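Local coordinates for Serine/threonine protein phosphatase Stp1 (Streptococcus agalactiae, PDB 2PK0) that dephosphorylates phosphoserine and phosphothreonine residues of proteins as a PP2C-family phosphatase, using a magnesium-containing active site, at residues Q16-N21 and G234-T239; N21-N26 and L39-G44; N50-M55 and M102-E107. All blocks are in the same frame, centred on the assembly; numbering follows the deposited sequence.

Contact 1 of 3, residues Q16-N21 and G234-T239; sequences QRRSNN and GLDNIT. With MG (magnesium ion), chain F.
D236 and R18 meet at the rim of the binuclear metal centre of a PP2C-family phosphatase, where the loop 16-21 packs on the turn leading into strand 238-245. D236 OD2 binds one magnesium at 2.1 Å, a site shared with D41 and D197, while D236 OD1 accepts from a metal-bound water at 2.9 Å. With CG anti to the backbone N (chi1 -172°), the D236 carboxylate reaches the metal and also places OD1 over one face of the R18 guanidinium, toward its rim. This salt bridge, R18 NH1 to D236 OD1 at 3.4 Å, is electrostatic: no N-H points at the oxygen, and the two planes are only 26° apart. A second metal-bound water lies 3.0 Å from N237 O and may donate to it. Further out, the aliphatic part of R17 lies alongside L235, with R17 CG 3.8 Å from L235 CD2. R17 N makes a weak bond to G234 O. N237 ties three backbone partners together: its OD1 accepts from Q22 N, and its ND2 donates to I14 O. The remaining bond runs from N237 ND2 to N20 O at 3.1 Å, with the acceptor close to the amide plane of N237.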
loop_
_atom_site.group_PDB
_atom_site.type_symbol
_atom_site.label_atom_id
_atom_site.label_comp_id
_atom_site.label_asym_id
_atom_site.label_seq_id
_atom_site.Cartn_x
_atom_site.Cartn_y
_atom_site.Cartn_z
ATOM N N GLN A 16 5.233 -16.949 -7.498
ATOM C CA GLN A 16 5.683 -18.117 -8.265
ATOM C C GLN A 16 6.892 -17.826 -9.124
ATOM O O GLN A 16 7.853 -18.594 -9.134
ATOM C CB GLN A 16 4.571 -18.618 -9.189
ATOM C CG GLN A 16 3.519 -19.431 -8.500
ATOM C CD GLN A 16 4.015 -20.805 -8.166
ATOM O OE1 GLN A 16 3.909 -21.265 -7.026
ATOM N NE2 GLN A 16 4.581 -21.474 -9.159
ATOM N N ARG A 17 6.857 -16.704 -9.826
ATOM C CA ARG A 17 7.829 -16.446 -10.879
ATOM C C ARG A 17 9.040 -15.599 -10.527
ATOM O O ARG A 17 9.817 -15.257 -11.409
ATOM C CB ARG A 17 7.119 -15.850 -12.093
ATOM C CG ARG A 17 6.167 -16.847 -12.709
ATOM C CD ARG A 17 6.936 -17.813 -13.558
ATOM N NE ARG A 17 7.253 -17.177 -14.825
ATOM C CZ ARG A 17 6.558 -17.378 -15.932
ATOM N NH1 ARG A 17 5.530 -18.211 -15.920
ATOM N NH2 ARG A 17 6.896 -16.749 -17.045
ATOM N N ARG A 18 9.215 -15.246 -9.264
ATOM C CA ARG A 18 10.331 -14.378 -8.908
ATOM C C ARG A 18 11.189 -14.916 -7.768
ATOM O O ARG A 18 10.722 -15.676 -6.921
ATOM C CB ARG A 18 9.858 -12.948 -8.635
ATOM C CG ARG A 18 9.388 -12.219 -9.876
ATOM C CD ARG A 18 9.850 -10.792 -9.885
ATOM N NE ARG A 18 9.017 -9.976 -10.762
ATOM C CZ ARG A 18 8.799 -8.676 -10.588
ATOM N NH1 ARG A 18 9.350 -8.042 -9.556
ATOM N NH2 ARG A 18 8.020 -8.013 -11.436
ATOM N N SER A 19 12.453 -14.523 -7.760
ATOM C CA SER A 19 13.414 -15.088 -6.824
ATOM C C SER A 19 13.852 -14.054 -5.815
ATOM O O SER A 19 14.800 -14.268 -5.067
ATOM C CB SER A 19 14.643 -15.572 -7.577
ATOM O OG SER A 19 15.325 -14.462 -8.148
ATOM N N ASN A 20 13.164 -12.923 -5.802
ATOM C CA ASN A 20 13.514 -11.853 -4.900
ATOM C C ASN A 20 12.258 -11.069 -4.552
ATOM O O ASN A 20 11.520 -10.636 -5.439
ATOM C CB ASN A 20 14.569 -10.961 -5.559
ATOM C CG ASN A 20 15.158 -9.968 -4.611
ATOM O OD1 ASN A 20 15.582 -8.896 -5.009
ATOM N ND2 ASN A 20 15.171 -10.307 -3.348
ATOM N N ASN A 21 12.014 -10.912 -3.258
ATOM C CA ASN A 21 10.872 -10.159 -2.763
ATOM C C ASN A 21 11.294 -8.737 -2.418
ATOM O O ASN A 21 11.885 -8.520 -1.369
ATOM C CB ASN A 21 10.312 -10.831 -1.507
ATOM C CG ASN A 21 8.956 -10.270 -1.083
ATOM O OD1 ASN A 21 8.456 -9.302 -1.652
ATOM N ND2 ASN A 21 8.354 -10.894 -0.080
ATOM N N GLY A 234 1.211 -15.555 -10.182
ATOM C CA GLY A 234 2.235 -15.118 -9.234
ATOM C C GLY A 234 3.391 -14.325 -9.838
ATOM O O GLY A 234 4.516 -14.392 -9.338
ATOM N N LEU A 235 3.122 -13.557 -10.894
ATOM C CA LEU A 235 4.179 -12.907 -11.659
ATOM C C LEU A 235 4.938 -11.815 -10.935
ATOM O O LEU A 235 5.924 -11.308 -11.450
ATOM C CB LEU A 235 3.632 -12.313 -12.949
ATOM C CG LEU A 235 2.888 -13.235 -13.908
ATOM C CD1 LEU A 235 2.557 -12.478 -15.152
ATOM C CD2 LEU A 235 3.696 -14.454 -14.251
ATOM N N ASP A 236 4.495 -11.445 -9.747
ATOM C CA ASP A 236 5.131 -10.367 -9.019
ATOM C C ASP A 236 5.005 -10.696 -7.546
ATOM O O ASP A 236 4.243 -11.586 -7.188
ATOM C CB ASP A 236 4.450 -9.037 -9.363
ATOM C CG ASP A 236 5.180 -7.821 -8.801
ATOM O OD1 ASP A 236 6.275 -7.938 -8.210
ATOM O OD2 ASP A 236 4.639 -6.708 -8.922
ATOM N N ASN A 237 5.782 -10.006 -6.711
ATOM C CA ASN A 237 5.658 -10.097 -5.266
ATOM C C ASN A 237 4.268 -9.671 -4.833
ATOM O O ASN A 237 3.748 -8.678 -5.323
ATOM C CB ASN A 237 6.691 -9.209 -4.576
ATOM C CG ASN A 237 8.109 -9.468 -5.044
ATOM O OD1 ASN A 237 8.902 -8.530 -5.177
ATOM N ND2 ASN A 237 8.451 -10.732 -5.265
ATOM N N ILE A 238 3.660 -10.445 -3.940
ATOM C CA ILE A 238 2.318 -10.145 -3.430
ATOM C C ILE A 238 2.440 -9.791 -1.970
ATOM O O ILE A 238 3.137 -10.485 -1.236
ATOM C CB ILE A 238 1.439 -11.366 -3.499
ATOM C CG1 ILE A 238 1.745 -12.160 -4.770
ATOM C CG2 ILE A 238 0.013 -10.968 -3.416
ATOM C CD1 ILE A 238 1.443 -13.640 -4.644
ATOM N N THR A 239 1.781 -8.720 -1.538
ATOM C CA THR A 239 1.933 -8.229 -0.168
ATOM C C THR A 239 0.645 -7.566 0.256
ATOM O O THR A 239 0.163 -6.684 -0.439
ATOM C CB THR A 239 3.101 -7.237 -0.069
ATOM O OG1 THR A 239 4.334 -7.955 -0.244
ATOM C CG2 THR A 239 3.138 -6.571 1.280
HETATM MG MG MG F . 4.863 -5.008 -7.629
HETATM O O HOH W 1 7.048 -5.155 -7.646
HETATM O O HOH W 2 4.989 -5.980 -5.703
HETATM O O HOH W 3 5.384 -3.767 -9.315
#

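Contact 2 of 3, residues N21-N26 and L39-G44; sequences NQDFIN and LADGMG. With MG (magnesium ion), chain E; MG (magnesium ion), chain F.
In the beta hairpin formed by strands 23-29 and 35-43, the D23-D41 pair carries the contact onto the metal centre. The antiparallel axes lie 4.8 Å apart. F24 and A40 form the hydrogen-bonded pair, F24 N to A40 O and A40 N to F24 O both at 2.8 Å. The non-hydrogen-bonded pairs D23-D41 and I25-L39 flank it, and I25 CD1 touches L39 CD1. D41 CG, anti to the backbone N (chi1 177°), carries the carboxylate off the strand to the metals, where D41 OD1 binds one magnesium at 1.9 Å together with G42 O, and D41 OD2 binds the other at 2.3 Å, beside D197 and D236. Second-shell D23 brings OD1 beside the D41 carboxylate, the planes 72° apart; D23 OD1 lies 2.7 Å from a water on the first metal, a probable donor, while T239 and S196 hold OD2. Toward the strand end, G42 N donates to Q22 O at 3.0 Å. Q22 NE2 donates to G44 O at 2.8 Å, in its amide plane, and to N50 OD1 of helix 48-64, while OE1 accepts from another metal water. An aspartate and a water that each bridge the two metals are characteristic of the PP2C active site.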
loop_
_atom_site.group_PDB
_atom_site.type_symbol
_atom_site.label_atom_id
_atom_site.label_comp_id
_atom_site.label_asym_id
_atom_site.label_seq_id
_atom_site.Cartn_x
_atom_site.Cartn_y
_atom_site.Cartn_z
ATOM N N ASN A 21 12.014 -10.912 -3.258
ATOM C CA ASN A 21 10.872 -10.159 -2.763
ATOM C C ASN A 21 11.294 -8.737 -2.418
ATOM O O ASN A 21 11.885 -8.520 -1.369
ATOM C CB ASN A 21 10.312 -10.831 -1.507
ATOM C CG ASN A 21 8.956 -10.270 -1.083
ATOM O OD1 ASN A 21 8.456 -9.302 -1.652
ATOM N ND2 ASN A 21 8.354 -10.894 -0.080
ATOM N N GLN A 22 10.963 -7.767 -3.268
ATOM C CA GLN A 22 11.320 -6.376 -2.977
ATOM C C GLN A 22 10.151 -5.589 -2.355
ATOM O O GLN A 22 10.187 -4.356 -2.281
ATOM C CB GLN A 22 11.841 -5.663 -4.232
ATOM C CG GLN A 22 12.933 -6.409 -4.995
ATOM C CD GLN A 22 13.470 -5.602 -6.165
ATOM O OE1 GLN A 22 12.726 -5.225 -7.088
ATOM N NE2 GLN A 22 14.775 -5.325 -6.133
ATOM N N ASP A 23 9.105 -6.298 -1.932
ATOM C CA ASP A 23 8.044 -5.664 -1.166
ATOM C C ASP A 23 8.459 -5.682 0.301
ATOM O O ASP A 23 9.160 -6.616 0.719
ATOM C CB ASP A 23 6.730 -6.432 -1.291
ATOM C CG ASP A 23 6.008 -6.213 -2.625
ATOM O OD1 ASP A 23 6.412 -5.353 -3.437
ATOM O OD2 ASP A 23 5.005 -6.928 -2.850
ATOM N N PHE A 24 8.032 -4.676 1.072
ATOM C CA PHE A 24 8.142 -4.726 2.543
ATOM C C PHE A 24 6.847 -4.284 3.233
ATOM O O PHE A 24 6.193 -3.361 2.777
ATOM C CB PHE A 24 9.323 -3.881 3.049
ATOM C CG PHE A 24 9.970 -4.426 4.312
ATOM C CD1 PHE A 24 10.792 -5.547 4.265
ATOM C CD2 PHE A 24 9.764 -3.819 5.536
ATOM C CE1 PHE A 24 11.393 -6.055 5.428
ATOM C CE2 PHE A 24 10.357 -4.312 6.692
ATOM C CZ PHE A 24 11.173 -5.432 6.639
ATOM N N ILE A 25 6.479 -4.952 4.323
ATOM C CA ILE A 25 5.286 -4.582 5.108
ATOM C C ILE A 25 5.501 -4.734 6.634
ATOM O O ILE A 25 6.182 -5.674 7.088
ATOM C CB ILE A 25 4.049 -5.379 4.647
ATOM C CG1 ILE A 25 2.746 -4.675 5.036
ATOM C CG2 ILE A 25 4.072 -6.796 5.168
ATOM C CD1 ILE A 25 1.511 -5.452 4.600
ATOM N N ASN A 26 4.962 -3.786 7.409
ATOM C CA ASN A 26 5.050 -3.831 8.854
ATOM C C ASN A 26 3.987 -2.938 9.506
ATOM O O ASN A 26 3.389 -2.072 8.852
ATOM C CB ASN A 26 6.444 -3.430 9.330
ATOM C CG ASN A 26 6.902 -4.215 10.560
ATOM O OD1 ASN A 26 6.097 -4.830 11.253
ATOM N ND2 ASN A 26 8.206 -4.185 10.835
ATOM N N LEU A 39 3.025 -0.287 3.935
ATOM C CA LEU A 39 3.312 -1.244 2.864
ATOM C C LEU A 39 4.131 -0.540 1.778
ATOM O O LEU A 39 3.784 0.579 1.367
ATOM C CB LEU A 39 1.992 -1.769 2.271
ATOM C CG LEU A 39 1.972 -2.928 1.260
ATOM C CD1 LEU A 39 0.674 -3.665 1.337
ATOM C CD2 LEU A 39 2.188 -2.485 -0.197
ATOM N N ALA A 40 5.185 -1.192 1.277
ATOM C CA ALA A 40 6.022 -0.554 0.259
ATOM C C ALA A 40 6.453 -1.511 -0.814
ATOM O O ALA A 40 6.928 -2.595 -0.517
ATOM C CB ALA A 40 7.226 0.085 0.888
ATOM N N ASP A 41 6.295 -1.112 -2.068
ATOM C CA ASP A 41 6.747 -1.941 -3.169
ATOM C C ASP A 41 7.993 -1.311 -3.814
ATOM O O ASP A 41 7.894 -0.334 -4.548
ATOM C CB ASP A 41 5.602 -2.126 -4.171
ATOM C CG ASP A 41 5.984 -2.934 -5.410
ATOM O OD1 ASP A 41 7.177 -3.225 -5.698
ATOM O OD2 ASP A 41 5.051 -3.298 -6.144
ATOM N N GLY A 42 9.156 -1.900 -3.557
ATOM C CA GLY A 42 10.395 -1.401 -4.135
ATOM C C GLY A 42 10.685 -1.834 -5.566
ATOM O O GLY A 42 10.185 -2.863 -6.031
ATOM N N MET A 43 11.479 -1.032 -6.271
ATOM C CA MET A 43 11.968 -1.377 -7.598
ATOM C C MET A 43 13.469 -1.067 -7.720
ATOM O O MET A 43 14.018 -0.244 -6.983
ATOM C CB MET A 43 11.177 -0.619 -8.660
ATOM C CG MET A 43 11.288 0.895 -8.543
ATOM S SD MET A 43 10.337 1.805 -9.779
ATOM C CE MET A 43 11.228 3.365 -9.842
ATOM N N GLY A 44 14.134 -1.733 -8.653
ATOM C CA GLY A 44 15.558 -1.505 -8.888
ATOM C C GLY A 44 16.335 -2.799 -8.823
ATOM O O GLY A 44 16.113 -3.602 -7.914
HETATM MG MG MG E . 8.660 -4.061 -6.643
HETATM MG MG MG F . 4.863 -5.008 -7.629
HETATM O O HOH W 4 9.819 -4.925 -7.768
HETATM O O HOH W 5 8.326 -5.610 -5.327
HETATM O O HOH W 6 8.286 -2.976 -8.600
HETATM O O HOH W 1 7.048 -5.155 -7.646
HETATM O O HOH W 3 5.384 -3.767 -9.315
#

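Contact 3 of 3, residues N50-M55 and M102-E107; sequences NIASEM and MGTTIE
T104, on strand 103-112, points its side chain at A52 and S53 of helix 48-64. Its CB faces the methyl of A52, T104 CB to A52 CB 4.2 Å, and there the side chain forks. The CG2 branch of T104 runs over the helix backbone and comes within 3.8 Å of A52 O. The other branch, with OG1 anti to the backbone N (chi1 179°), ends beside S53, T104 OG1 to S53 CB 4.1 Å. That hydroxyl spends its proton within its own strand: T104 OG1 donates to T105 O at 2.7 Å, on a lone pair in the carbonyl plane. S53 OG has Q22 O of the hairpin and carbonyls of its own helix within reach. On the other flank of A52, M102 lays its CG against A52 CB at 3.8 Å, and its bent chain brings M102 SD alongside I51 CG2, a looser approach of 4.5 Å. No hydrogen bond crosses between the segments; the small side chains of A52 and S53 are consistent with the close approach. I90 and L93 of helix 72-96 cover M102, while A40 of strand 35-43 continues the floor beneath S53 and T104; helix 48-64 thus lies over strands 103-112, 35-43 and, through F24, 23-29.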
loop_
_atom_site.group_PDB
_atom_site.type_symbol
_atom_site.label_atom_id
_atom_site.label_comp_id
_atom_site.label_asym_id
_atom_site.label_seq_id
_atom_site.Cartn_x
_atom_site.Cartn_y
_atom_site.Cartn_z
ATOM N N ASN A 50 14.917 -3.862 -2.616
ATOM C CA ASN A 50 14.842 -4.380 -1.247
ATOM C C ASN A 50 15.177 -3.320 -0.215
ATOM O O ASN A 50 14.450 -3.168 0.759
ATOM C CB ASN A 50 15.770 -5.579 -1.048
ATOM C CG ASN A 50 15.549 -6.658 -2.076
ATOM O OD1 ASN A 50 15.872 -6.480 -3.248
ATOM N ND2 ASN A 50 14.993 -7.785 -1.648
ATOM N N ILE A 51 16.273 -2.597 -0.459
ATOM C CA ILE A 51 16.761 -1.535 0.417
ATOM C C ILE A 51 15.716 -0.419 0.550
ATOM O O ILE A 51 15.351 -0.045 1.650
ATOM C CB ILE A 51 18.161 -0.984 -0.068
ATOM C CG1 ILE A 51 19.284 -1.985 0.234
ATOM C CG2 ILE A 51 18.528 0.336 0.583
ATOM C CD1 ILE A 51 19.611 -2.137 1.728
ATOM N N ALA A 52 15.190 0.052 -0.572
ATOM C CA ALA A 52 14.270 1.183 -0.574
ATOM C C ALA A 52 12.984 0.894 0.187
ATOM O O ALA A 52 12.506 1.741 0.962
ATOM C CB ALA A 52 13.955 1.609 -2.006
ATOM N N SER A 53 12.439 -0.305 -0.031
ATOM C CA SER A 53 11.193 -0.730 0.607
ATOM C C SER A 53 11.371 -0.963 2.102
ATOM O O SER A 53 10.600 -0.435 2.894
ATOM C CB SER A 53 10.600 -1.964 -0.087
ATOM O OG SER A 53 11.393 -3.129 0.064
ATOM N N GLU A 54 12.402 -1.709 2.490
ATOM C CA GLU A 54 12.695 -1.887 3.911
ATOM C C GLU A 54 13.132 -0.601 4.634
ATOM O O GLU A 54 12.797 -0.412 5.798
ATOM C CB GLU A 54 13.700 -3.017 4.144
ATOM C CG GLU A 54 13.952 -3.309 5.622
ATOM C CD GLU A 54 14.721 -4.583 5.853
ATOM O OE1 GLU A 54 15.034 -5.274 4.853
ATOM O OE2 GLU A 54 15.007 -4.893 7.035
ATOM N N MET A 55 13.839 0.299 3.956
ATOM C CA MET A 55 14.278 1.535 4.622
ATOM C C MET A 55 13.132 2.498 4.931
ATOM O O MET A 55 13.015 2.982 6.049
ATOM C CB MET A 55 15.340 2.250 3.808
ATOM C CG MET A 55 16.221 3.176 4.596
ATOM S SD MET A 55 17.800 3.335 3.728
ATOM C CE MET A 55 18.907 2.279 4.710
ATOM N N MET A 102 16.541 3.099 -8.216
ATOM C CA MET A 102 16.051 2.788 -6.879
ATOM C C MET A 102 14.820 3.603 -6.530
ATOM O O MET A 102 14.785 4.824 -6.749
ATOM C CB MET A 102 17.125 3.078 -5.841
ATOM C CG MET A 102 16.669 2.853 -4.432
ATOM S SD MET A 102 18.026 2.343 -3.404
ATOM C CE MET A 102 18.399 3.866 -2.643
ATOM N N GLY A 103 13.810 2.925 -5.992
ATOM C CA GLY A 103 12.607 3.603 -5.576
ATOM C C GLY A 103 11.567 2.662 -5.015
ATOM O O GLY A 103 11.668 1.445 -5.187
ATOM N N THR A 104 10.558 3.223 -4.355
ATOM C CA THR A 104 9.483 2.407 -3.834
ATOM C C THR A 104 8.106 3.070 -3.913
ATOM O O THR A 104 8.002 4.283 -3.897
ATOM C CB THR A 104 9.762 1.956 -2.385
ATOM O OG1 THR A 104 8.651 1.180 -1.925
ATOM C CG2 THR A 104 9.954 3.142 -1.466
ATOM N N THR A 105 7.046 2.271 -4.011
ATOM C CA THR A 105 5.709 2.799 -3.754
ATOM C C THR A 105 5.529 2.947 -2.242
ATOM O O THR A 105 6.305 2.391 -1.465
ATOM C CB THR A 105 4.580 1.865 -4.246
ATOM O OG1 THR A 105 4.494 0.718 -3.391
ATOM C CG2 THR A 105 4.790 1.435 -5.668
ATOM N N ILE A 106 4.502 3.670 -1.813
ATOM C CA ILE A 106 4.103 3.604 -0.403
ATOM C C ILE A 106 2.589 3.638 -0.173
ATOM O O ILE A 106 1.846 4.294 -0.906
ATOM C CB ILE A 106 4.790 4.682 0.480
ATOM C CG1 ILE A 106 4.937 4.167 1.917
ATOM C CG2 ILE A 106 4.039 6.026 0.443
ATOM C CD1 ILE A 106 5.244 5.250 2.932
ATOM N N GLU A 107 2.152 2.864 0.817
ATOM C CA GLU A 107 0.857 3.046 1.459
ATOM C C GLU A 107 1.089 3.143 2.961
ATOM O O GLU A 107 1.632 2.213 3.579
ATOM C CB GLU A 107 -0.106 1.879 1.181
ATOM C CG GLU A 107 -0.372 1.552 -0.276
ATOM C CD GLU A 107 -0.855 2.740 -1.093
ATOM O OE1 GLU A 107 -1.600 3.587 -0.572
ATOM O OE2 GLU A 107 -0.474 2.848 -2.272
#

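In the fold
The three contacts run across the PP2C beta sandwich, two antiparallel sheets with helices packed outside, contacts 1 and 2 meeting at the metals from its two sheets and contact 3 behind contact 2. The segments of contact 1 frame the whole, since contacts 2 and 3 follow one another in the chain between them. Contact 1 lies where the loop 16-21 meets the start of strand 238-245, its centre about 11 Å from that of contact 2 and 16 Å from that of contact 3. The centres of contacts 2 and 3 are about 5 Å apart, strands 35-43 and 103-112 being sheet neighbours. D41 from one sheet and D236 beside the other bind the same magnesium, which joins the two sheets.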